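Local coordinates for protein glycosyl hydrolase BlGH5_18 (Bifidobacterium longum subsp. infantis, PDB 7LQX) that probably hydrolyses glycosidic bonds during N-glycan breakdown, as a family 5 glycoside hydrolase of subfamily 18, at residues M52-R56 against I93-M99; V87-H92 against E148-A154; D61-P67 against M99-V105. All coordinates share one frame; numbering follows the deposited sequence. Where two conformers were deposited one is given.

Contact 1: M52-R56 against I93-M99; sequences MRRIR and IAGEQGM
R56 brings the edge of its guanidinium toward Q97 O, which lies near the guanidinium plane but too far from NE to bond. G98 O sits oblique to the same group. The closer touch is made by the methylenes, R56 CG lying 3.2 Å from Q97 O. A bend at chi2 (62°) lays the arginine along this turn. The flat amide of Q97 stands nearly square, at 86°, to the R53 guanidinium, which turns away to E50. Q97 OE1 rests against the aliphatic root of R53, 3.7 Å from R53 CB.

Between these polar chains the contact is apolar. M52 and M99 are both selenomethionines. M99 CE reaches in beside the M52 backbone, 3.4 Å from M52 O and 3.7 Å from M52 SE. M52 SE also packs on A94 CB at 4.0 Å, and M52 CB on Q97 CG at 3.6 Å. I55 CG2 lies 3.7 Å from M99 SE.

G98, with positive phi, is the C-prime residue of a Schellman motif that ends helix 81-96. The turn leads into strand 100-104. The contact joins helix 45-57 to the end of helix 81-96 and the turn after it, outer-layer neighbours in the (beta/alpha)8 barrel of GH5 enzymes.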
loop_
_atom_site.group_PDB
_atom_site.type_symbol
_atom_site.label_atom_id
_atom_site.label_comp_id
_atom_site.label_asym_id
_atom_site.label_seq_id
_atom_site.Cartn_x
_atom_site.Cartn_y
_atom_site.Cartn_z
HETATM N N MSE A 52 11.727 -15.301 20.244
HETATM C CA MSE A 52 12.481 -16.436 19.736
HETATM C C MSE A 52 12.921 -17.383 20.839
HETATM O O MSE A 52 12.947 -18.600 20.647
HETATM C CB MSE A 52 13.714 -15.955 18.974
HETATM C CG MSE A 52 13.398 -15.206 17.716
HETATM SE SE MSE A 52 12.665 -16.289 16.310
HETATM C CE MSE A 52 12.621 -14.919 14.915
ATOM N N ARG A 53 13.288 -16.824 21.994
ATOM C CA ARG A 53 13.633 -17.663 23.135
ATOM C C ARG A 53 12.457 -18.551 23.522
ATOM O O ARG A 53 12.617 -19.758 23.735
ATOM C CB ARG A 53 14.067 -16.785 24.308
ATOM C CG ARG A 53 14.550 -17.561 25.520
ATOM C CD ARG A 53 14.822 -16.640 26.706
ATOM N NE ARG A 53 13.583 -16.130 27.291
ATOM C CZ ARG A 53 12.841 -16.799 28.172
ATOM N NH1 ARG A 53 13.212 -18.007 28.576
ATOM N NH2 ARG A 53 11.723 -16.263 28.647
ATOM N N ARG A 54 11.258 -17.974 23.593
ATOM C CA ARG A 54 10.089 -18.752 23.993
ATOM C C ARG A 54 9.712 -19.784 22.935
ATOM O O ARG A 54 9.314 -20.906 23.270
ATOM C CB ARG A 54 8.937 -17.799 24.301
ATOM C CG ARG A 54 9.267 -16.908 25.495
ATOM C CD ARG A 54 8.082 -16.132 26.029
ATOM N NE ARG A 54 8.521 -15.126 26.995
ATOM C CZ ARG A 54 7.701 -14.402 27.751
ATOM N NH1 ARG A 54 8.196 -13.506 28.594
ATOM N NH2 ARG A 54 6.390 -14.579 27.672
ATOM N N ILE A 55 9.835 -19.426 21.657
ATOM C CA ILE A 55 9.592 -20.383 20.579
ATOM C C ILE A 55 10.578 -21.540 20.667
ATOM O O ILE A 55 10.193 -22.713 20.587
ATOM C CB ILE A 55 9.670 -19.663 19.220
ATOM C CG1 ILE A 55 8.480 -18.714 19.063
ATOM C CG2 ILE A 55 9.732 -20.681 18.083
ATOM C CD1 ILE A 55 8.670 -17.691 17.968
ATOM N N ARG A 56 11.865 -21.230 20.847
ATOM C CA ARG A 56 12.857 -22.294 20.963
ATOM C C ARG A 56 12.528 -23.216 22.130
ATOM O O ARG A 56 12.730 -24.434 22.049
ATOM C CB ARG A 56 14.253 -21.693 21.149
ATOM C CG ARG A 56 15.355 -22.709 21.475
ATOM C CD ARG A 56 15.571 -23.733 20.363
ATOM N NE ARG A 56 16.580 -24.730 20.732
ATOM C CZ ARG A 56 16.331 -25.831 21.444
ATOM N NH1 ARG A 56 15.103 -26.093 21.873
ATOM N NH2 ARG A 56 17.313 -26.679 21.731
ATOM N N ILE A 93 18.881 -13.376 14.828
ATOM C CA ILE A 93 18.399 -13.625 16.181
ATOM C C ILE A 93 17.829 -15.031 16.305
ATOM O O ILE A 93 18.059 -15.722 17.303
ATOM C CB ILE A 93 17.378 -12.543 16.583
ATOM C CG1 ILE A 93 18.070 -11.185 16.711
ATOM C CG2 ILE A 93 16.686 -12.925 17.876
ATOM C CD1 ILE A 93 17.106 -10.007 16.843
ATOM N N ALA A 94 17.058 -15.475 15.313
ATOM C CA ALA A 94 16.599 -16.861 15.324
ATOM C C ALA A 94 17.772 -17.819 15.495
ATOM O O ALA A 94 17.716 -18.748 16.309
ATOM C CB ALA A 94 15.839 -17.158 14.032
ATOM N N GLY A 95 18.858 -17.584 14.757
ATOM C CA GLY A 95 20.020 -18.448 14.864
ATOM C C GLY A 95 20.681 -18.374 16.226
ATOM O O GLY A 95 21.123 -19.395 16.765
ATOM N N GLU A 96 20.769 -17.167 16.796
ATOM C CA GLU A 96 21.338 -17.023 18.130
ATOM C C GLU A 96 20.495 -17.763 19.153
ATOM O O GLU A 96 21.016 -18.231 20.173
ATOM C CB GLU A 96 21.435 -15.544 18.504
ATOM C CG GLU A 96 22.454 -14.761 17.693
ATOM C CD GLU A 96 22.467 -13.274 18.025
ATOM O OE1 GLU A 96 21.385 -12.696 18.273
ATOM O OE2 GLU A 96 23.568 -12.683 18.038
ATOM N N GLN A 97 19.196 -17.879 18.898
ATOM C CA GLN A 97 18.293 -18.590 19.786
ATOM C C GLN A 97 18.117 -20.048 19.386
ATOM O O GLN A 97 17.164 -20.691 19.841
ATOM C CB GLN A 97 16.948 -17.862 19.873
ATOM C CG GLN A 97 17.054 -16.421 20.370
ATOM C CD GLN A 97 17.643 -16.319 21.765
ATOM O OE1 GLN A 97 17.337 -17.124 22.645
ATOM N NE2 GLN A 97 18.502 -15.326 21.971
ATOM N N GLY A 98 19.004 -20.575 18.535
ATOM C CA GLY A 98 19.102 -22.002 18.295
ATOM C C GLY A 98 18.282 -22.554 17.152
ATOM O O GLY A 98 18.097 -23.776 17.080
HETATM N N MSE A 99 17.814 -21.711 16.242
HETATM C CA MSE A 99 16.897 -22.154 15.202
HETATM C C MSE A 99 17.296 -21.724 13.802
HETATM O O MSE A 99 17.977 -20.716 13.611
HETATM C CB MSE A 99 15.493 -21.619 15.506
HETATM C CG MSE A 99 14.950 -22.113 16.826
HETATM SE SE MSE A 99 13.148 -21.562 17.146
HETATM C CE MSE A 99 13.477 -19.695 17.424
#

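Contact 2: V87-H92 against E148-A154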
loop_
_atom_site.group_PDB
_atom_site.type_symbol
_atom_site.label_atom_id
_atom_site.label_comp_id
_atom_site.label_asym_id
_atom_site.label_seq_id
_atom_site.Cartn_x
_atom_site.Cartn_y
_atom_site.Cartn_z
ATOM N N VAL A 87 15.509 -7.741 8.042
ATOM C CA VAL A 87 15.240 -9.162 7.823
ATOM C C VAL A 87 16.443 -9.996 8.246
ATOM O O VAL A 87 16.305 -11.022 8.922
ATOM C CB VAL A 87 14.850 -9.444 6.362
ATOM C CG1 VAL A 87 14.527 -10.931 6.186
ATOM C CG2 VAL A 87 13.672 -8.591 5.946
ATOM N N ARG A 88 17.645 -9.569 7.848
ATOM C CA ARG A 88 18.847 -10.306 8.220
ATOM C C ARG A 88 18.996 -10.369 9.734
ATOM O O ARG A 88 19.381 -11.408 10.284
ATOM C CB ARG A 88 20.079 -9.674 7.568
ATOM C CG ARG A 88 21.377 -10.402 7.874
ATOM C CD ARG A 88 22.553 -9.871 7.081
ATOM N NE ARG A 88 23.783 -10.518 7.527
ATOM C CZ ARG A 88 24.990 -10.282 7.030
ATOM N NH1 ARG A 88 25.151 -9.417 6.038
ATOM N NH2 ARG A 88 26.036 -10.928 7.527
ATOM N N ARG A 89 18.673 -9.274 10.428
ATOM C CA ARG A 89 18.785 -9.265 11.881
ATOM C C ARG A 89 17.819 -10.263 12.506
ATOM O O ARG A 89 18.169 -10.963 13.462
ATOM C CB ARG A 89 18.536 -7.855 12.420
ATOM C CG ARG A 89 18.544 -7.769 13.939
ATOM C CD ARG A 89 19.934 -7.808 14.532
ATOM N NE ARG A 89 19.903 -7.455 15.950
ATOM C CZ ARG A 89 19.711 -6.221 16.411
ATOM N NH1 ARG A 89 19.526 -5.214 15.569
ATOM N NH2 ARG A 89 19.702 -5.992 17.717
HETATM N N MSE A 90 16.601 -10.344 11.983
HETATM C CA MSE A 90 15.626 -11.275 12.537
HETATM C C MSE A 90 16.096 -12.715 12.351
HETATM O O MSE A 90 15.959 -13.538 13.260
HETATM C CB MSE A 90 14.263 -11.053 11.895
HETATM C CG MSE A 90 13.187 -11.935 12.486
HETATM SE SE MSE A 90 11.444 -11.547 11.795
HETATM C CE MSE A 90 11.154 -9.899 12.673
ATOM N N VAL A 91 16.640 -13.004 11.168
ATOM C CA VAL A 91 17.251 -14.305 10.912
ATOM C C VAL A 91 18.401 -14.552 11.877
ATOM O O VAL A 91 18.526 -15.635 12.461
ATOM C CB VAL A 91 17.715 -14.389 9.446
ATOM C CG1 VAL A 91 18.590 -15.608 9.248
ATOM C CG2 VAL A 91 16.517 -14.383 8.522
ATOM N N HIS A 92 19.264 -13.545 12.047
ATOM C CA HIS A 92 20.403 -13.662 12.945
ATOM C C HIS A 92 19.955 -14.010 14.355
ATOM O O HIS A 92 20.566 -14.859 15.015
ATOM C CB HIS A 92 21.186 -12.349 12.935
ATOM C CG HIS A 92 22.506 -12.427 13.632
ATOM N ND1 HIS A 92 23.575 -13.126 13.117
ATOM C CD2 HIS A 92 22.927 -11.899 14.803
ATOM C CE1 HIS A 92 24.602 -13.020 13.942
ATOM N NE2 HIS A 92 24.235 -12.282 14.972
ATOM N N GLU A 148 22.318 -11.021 1.058
ATOM C CA GLU A 148 22.533 -10.705 2.466
ATOM C C GLU A 148 22.223 -11.904 3.356
ATOM O O GLU A 148 23.006 -12.250 4.248
ATOM C CB GLU A 148 21.686 -9.490 2.859
ATOM C CG GLU A 148 22.197 -8.182 2.275
ATOM C CD GLU A 148 23.557 -7.812 2.816
ATOM O OE1 GLU A 148 23.750 -7.917 4.045
ATOM O OE2 GLU A 148 24.445 -7.447 2.017
ATOM N N LEU A 149 21.089 -12.563 3.121
ATOM C CA LEU A 149 20.680 -13.644 4.007
ATOM C C LEU A 149 21.600 -14.852 3.895
ATOM O O LEU A 149 21.784 -15.575 4.878
ATOM C CB LEU A 149 19.242 -14.047 3.706
ATOM C CG LEU A 149 18.173 -12.984 3.967
ATOM C CD1 LEU A 149 16.819 -13.548 3.584
ATOM C CD2 LEU A 149 18.200 -12.517 5.412
ATOM N N ALA A 150 22.192 -15.084 2.719
ATOM C CA ALA A 150 23.126 -16.188 2.548
ATOM C C ALA A 150 24.331 -16.078 3.469
ATOM O O ALA A 150 25.020 -17.078 3.693
ATOM C CB ALA A 150 23.602 -16.225 1.099
ATOM N N GLN A 151 24.604 -14.885 4.001
ATOM C CA GLN A 151 25.716 -14.691 4.926
ATOM C C GLN A 151 25.384 -15.117 6.350
ATOM O O GLN A 151 26.284 -15.122 7.197
ATOM C CB GLN A 151 26.176 -13.233 4.878
ATOM C CG GLN A 151 26.653 -12.807 3.491
ATOM C CD GLN A 151 26.982 -11.334 3.407
ATOM O OE1 GLN A 151 27.737 -10.808 4.229
ATOM N NE2 GLN A 151 26.414 -10.654 2.415
ATOM N N GLU A 152 24.136 -15.512 6.623
ATOM C CA GLU A 152 23.736 -15.939 7.956
ATOM C C GLU A 152 23.711 -17.454 8.030
ATOM O O GLU A 152 22.936 -18.079 7.290
ATOM C CB GLU A 152 22.342 -15.402 8.270
ATOM C CG GLU A 152 22.277 -13.900 8.474
ATOM C CD GLU A 152 23.060 -13.436 9.687
ATOM O OE1 GLU A 152 23.187 -14.209 10.657
ATOM O OE2 GLU A 152 23.549 -12.285 9.672
ATOM N N PRO A 153 24.475 -18.087 8.925
ATOM C CA PRO A 153 24.438 -19.558 8.997
ATOM C C PRO A 153 23.060 -20.136 9.269
ATOM O O PRO A 153 22.787 -21.274 8.859
ATOM C CB PRO A 153 25.417 -19.884 10.136
ATOM C CG PRO A 153 26.342 -18.713 10.182
ATOM C CD PRO A 153 25.539 -17.512 9.773
ATOM N N ALA A 154 22.176 -19.392 9.941
ATOM C CA ALA A 154 20.860 -19.916 10.274
ATOM C C ALA A 154 19.898 -19.882 9.100
ATOM O O ALA A 154 18.833 -20.508 9.173
ATOM C CB ALA A 154 20.237 -19.109 11.413
HETATM O O HOH W 1 28.689 -9.956 7.127
HETATM O O HOH W 2 26.772 -13.661 9.543
#
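R88 and L149 mark the closest backbone approach, with CA atoms 5.7 Å apart. Segment 87-92 is helical throughout. Segment 148-154 begins helical and makes a type I beta turn from L149 to E152. It then passes H92 at E152 and V91 at A154 on its way to strand 155-159. E148, just before the turn, and Q151 and E152 within it gather round the end of R88.

The extended R88 chain, with CG trans to N (chi1 -178°), carries the guanidinium across to the E148 and E152 carboxylates. Its NE gives a nearly straight bond (175°) to the anti lone pair of E152 OE2, at 2.8 Å. Its NH1 makes a salt bridge to E148 OE1 at 2.9 Å, arriving on the syn side but tilted out of the carboxylate plane. Both acceptors lie in the guanidinium plane. One face of the guanidinium takes E148 O and Q151 CB, both offset toward the rim. The bond from NH1 to Q151 OE1 is weak. A water joins R88 NH2 to Q151 OE1, while Q151 NE2 binds G147 O.

The other oxygen of E152 is used as well. H92 ND1 donates to E152 OE1 at 2.7 Å, in the imidazole plane, with ring and carboxylate at 81°.

Below the polar layer, L149 CD2 packs on R88 CA at 3.6 Å and on V91 CG2 at 4.0 Å. V91 CG1 meets E152 CB at 3.9 Å. V87, V91 and L149 also touch V103 of the barrel.

E152 is buried, and each of its carboxylate oxygens has a donor. R88 and H92 would probably stabilise its negative charge, and their two bonds limit rotation of the carboxylate. E148 probably helps to balance the charge of R88.

Contact 3: D61-P67 against M99-V105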
loop_
_atom_site.group_PDB
_atom_site.type_symbol
_atom_site.label_atom_id
_atom_site.label_comp_id
_atom_site.label_asym_id
_atom_site.label_seq_id
_atom_site.Cartn_x
_atom_site.Cartn_y
_atom_site.Cartn_z
ATOM N N ASP A 61 12.700 -26.074 15.931
ATOM C CA ASP A 61 13.983 -26.009 15.252
ATOM C C ASP A 61 14.027 -24.977 14.134
ATOM O O ASP A 61 15.098 -24.763 13.560
ATOM C CB ASP A 61 14.387 -27.397 14.735
ATOM C CG ASP A 61 13.385 -27.974 13.761
ATOM O OD1 ASP A 61 13.236 -27.405 12.663
ATOM O OD2 ASP A 61 12.741 -28.983 14.099
ATOM N N HIS A 62 12.911 -24.321 13.812
ATOM C CA HIS A 62 12.947 -23.304 12.772
ATOM C C HIS A 62 11.771 -22.355 12.905
ATOM O O HIS A 62 10.767 -22.649 13.561
ATOM C CB HIS A 62 12.934 -23.919 11.360
ATOM C CG HIS A 62 11.619 -24.535 10.979
ATOM N ND1 HIS A 62 11.306 -25.841 11.271
ATOM C CD2 HIS A 62 10.540 -24.026 10.335
ATOM C CE1 HIS A 62 10.089 -26.111 10.825
ATOM N NE2 HIS A 62 9.603 -25.028 10.252
ATOM N N VAL A 63 11.915 -21.216 12.231
ATOM C CA VAL A 63 10.855 -20.245 12.034
ATOM C C VAL A 63 10.755 -19.908 10.552
ATOM O O VAL A 63 11.734 -19.979 9.803
ATOM C CB VAL A 63 11.096 -18.954 12.849
ATOM C CG1 VAL A 63 11.012 -19.225 14.344
ATOM C CG2 VAL A 63 12.436 -18.318 12.494
ATOM N N ARG A 64 9.546 -19.537 10.134
ATOM C CA ARG A 64 9.274 -18.926 8.836
ATOM C C ARG A 64 8.940 -17.462 9.088
ATOM O O ARG A 64 8.122 -17.156 9.959
ATOM C CB ARG A 64 8.121 -19.658 8.145
ATOM C CG ARG A 64 7.737 -19.139 6.771
ATOM C CD ARG A 64 6.809 -20.125 6.068
ATOM N NE ARG A 64 6.211 -19.526 4.877
ATOM C CZ ARG A 64 4.904 -19.421 4.647
ATOM N NH1 ARG A 64 4.011 -19.893 5.507
ATOM N NH2 ARG A 64 4.491 -18.843 3.532
ATOM N N VAL A 65 9.602 -16.562 8.369
ATOM C CA VAL A 65 9.452 -15.141 8.643
ATOM C C VAL A 65 9.069 -14.378 7.388
ATOM O O VAL A 65 9.390 -14.771 6.262
ATOM C CB VAL A 65 10.708 -14.537 9.306
ATOM C CG1 VAL A 65 11.063 -15.328 10.556
ATOM C CG2 VAL A 65 11.866 -14.522 8.330
ATOM N N PHE A 66 8.396 -13.253 7.612
ATOM C CA PHE A 66 7.662 -12.523 6.588
ATOM C C PHE A 66 7.952 -11.029 6.579
ATOM O O PHE A 66 7.255 -10.255 7.246
ATOM C CB PHE A 66 6.155 -12.712 6.802
ATOM C CG PHE A 66 5.718 -14.144 6.864
ATOM C CD1 PHE A 66 5.326 -14.793 5.715
ATOM C CD2 PHE A 66 5.706 -14.837 8.057
ATOM C CE1 PHE A 66 4.923 -16.109 5.749
ATOM C CE2 PHE A 66 5.298 -16.165 8.104
ATOM C CZ PHE A 66 4.904 -16.796 6.947
ATOM N N PRO A 67 8.928 -10.579 5.789
ATOM C CA PRO A 67 9.033 -9.144 5.496
ATOM C C PRO A 67 7.852 -8.686 4.649
ATOM O O PRO A 67 7.114 -9.487 4.070
ATOM C CB PRO A 67 10.354 -9.030 4.729
ATOM C CG PRO A 67 10.530 -10.374 4.102
ATOM C CD PRO A 67 9.957 -11.361 5.075
HETATM N N MSE A 99 17.814 -21.711 16.242
HETATM C CA MSE A 99 16.897 -22.154 15.202
HETATM C C MSE A 99 17.296 -21.724 13.802
HETATM O O MSE A 99 17.977 -20.716 13.611
HETATM C CB MSE A 99 15.493 -21.619 15.506
HETATM C CG MSE A 99 14.950 -22.113 16.826
HETATM SE SE MSE A 99 13.148 -21.562 17.146
HETATM C CE MSE A 99 13.477 -19.695 17.424
ATOM N N ASP A 100 16.850 -22.503 12.819
ATOM C CA ASP A 100 16.965 -22.134 11.419
ATOM C C ASP A 100 15.856 -21.156 11.046
ATOM O O ASP A 100 14.839 -21.041 11.734
ATOM C CB ASP A 100 16.866 -23.375 10.537
ATOM C CG ASP A 100 18.024 -24.313 10.749
ATOM O OD1 ASP A 100 19.173 -23.837 10.722
ATOM O OD2 ASP A 100 17.783 -25.511 10.977
ATOM N N ALA A 101 16.074 -20.424 9.961
ATOM C CA ALA A 101 15.078 -19.486 9.468
ATOM C C ALA A 101 14.863 -19.684 7.977
ATOM O O ALA A 101 15.823 -19.849 7.219
ATOM C CB ALA A 101 15.499 -18.041 9.755
ATOM N N TYR A 102 13.597 -19.701 7.579
ATOM C CA TYR A 102 13.147 -19.682 6.192
ATOM C C TYR A 102 12.414 -18.364 5.975
ATOM O O TYR A 102 11.647 -17.930 6.836
ATOM C CB TYR A 102 12.208 -20.872 5.945
ATOM C CG TYR A 102 12.911 -22.202 6.084
ATOM C CD1 TYR A 102 13.125 -22.760 7.329
ATOM C CD2 TYR A 102 13.407 -22.869 4.973
ATOM C CE1 TYR A 102 13.804 -23.955 7.470
ATOM C CE2 TYR A 102 14.082 -24.073 5.102
ATOM C CZ TYR A 102 14.277 -24.610 6.356
ATOM O OH TYR A 102 14.958 -25.802 6.504
ATOM N N VAL A 103 12.678 -17.689 4.857
ATOM C CA VAL A 103 12.151 -16.345 4.620
ATOM C C VAL A 103 11.271 -16.363 3.376
ATOM O O VAL A 103 11.663 -16.919 2.347
ATOM C CB VAL A 103 13.300 -15.334 4.442
ATOM C CG1 VAL A 103 12.761 -13.947 4.129
ATOM C CG2 VAL A 103 14.174 -15.294 5.672
ATOM N N ASP A 104 10.090 -15.748 3.461
ATOM C CA ASP A 104 9.236 -15.536 2.297
ATOM C C ASP A 104 9.503 -14.128 1.767
ATOM O O ASP A 104 9.450 -13.162 2.538
ATOM C CB ASP A 104 7.755 -15.625 2.663
ATOM C CG ASP A 104 7.234 -17.043 2.731
ATOM O OD1 ASP A 104 7.861 -17.898 3.386
ATOM O OD2 ASP A 104 6.158 -17.294 2.143
ATOM N N VAL A 105 9.740 -13.995 0.455
ATOM C CA VAL A 105 10.241 -12.717 -0.055
ATOM C C VAL A 105 9.129 -11.684 -0.223
ATOM O O VAL A 105 9.282 -10.544 0.228
ATOM C CB VAL A 105 11.058 -12.870 -1.350
ATOM C CG1 VAL A 105 11.523 -11.489 -1.839
ATOM C CG2 VAL A 105 12.238 -13.789 -1.129
HETATM O O HOH W 3 7.617 -8.834 1.343
#
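Backbone hydrogen bonds join strands 62-65 and 100-104 in parallel register. D100 N binds D61 O, and V63 N binds D100 O. Y102 N then meets V63 O, and V65 N meets Y102 O, both near 2.9 Å. D104 N closes the ladder on V65 O. CA-H...O contacts fill in between, the shortest from H62 CA to D100 O at 3.1 Å.

These are neighbouring strands of the parallel barrel, linked through helix 81-96 as a beta-alpha-beta unit. V63, A101 and V103 face the surrounding helices. H62, R64, Y102 and D100 are on the other face, toward the barrel interior.

A salt bridge lies near the C-terminal strand ends, where the active site lies in this fold. R64 grips D104 side-on. R64 NE is 2.8 Å from D104 OD1, and R64 NH2 is 2.7 Å from D104 OD2. Both donors come from above the carboxylate plane. F66 CE1 lies over the centre of the R64 guanidinium, 3.4 Å above its plane. R64 NH1 goes on to E276 and N29.

In an offset edge-to-face pair, the edge of Y102 approaches the face of H62, with planes at 83°. H62 ND1 bonds D61 OD1 within its ring plane, and H62 NE2 reaches T310. D61 is also salt-bridged to R23 and R25.

Apolar touches include V63 CG2 on A101 CB at 4.1 Å and P67 CD on V103 CG1 at 3.9 Å.

From the N terminus, helix 45-57 comes first, then strand 62-65, helix 81-96, strand 100-104 and helix 132-149. Contact 1 joins the first two of these helices and closes a loop of 36 residues. Contact 3 joins the two strands across 31 residues. Contact 2 ties helix 81-96 to the C-terminal part of helix 132-149 and the beta turn there, and closes the longest loop, 55 residues. None nests inside another; every pair crosses along the chain. Contacts 1 and 3 share M99, and V63 packs on M52 and A94. The A154 and A101 backbones are hydrogen-bonded, tying contact 2 to contact 3. Together they bind three consecutive beta-alpha steps of the barrel, helix layer to sheet.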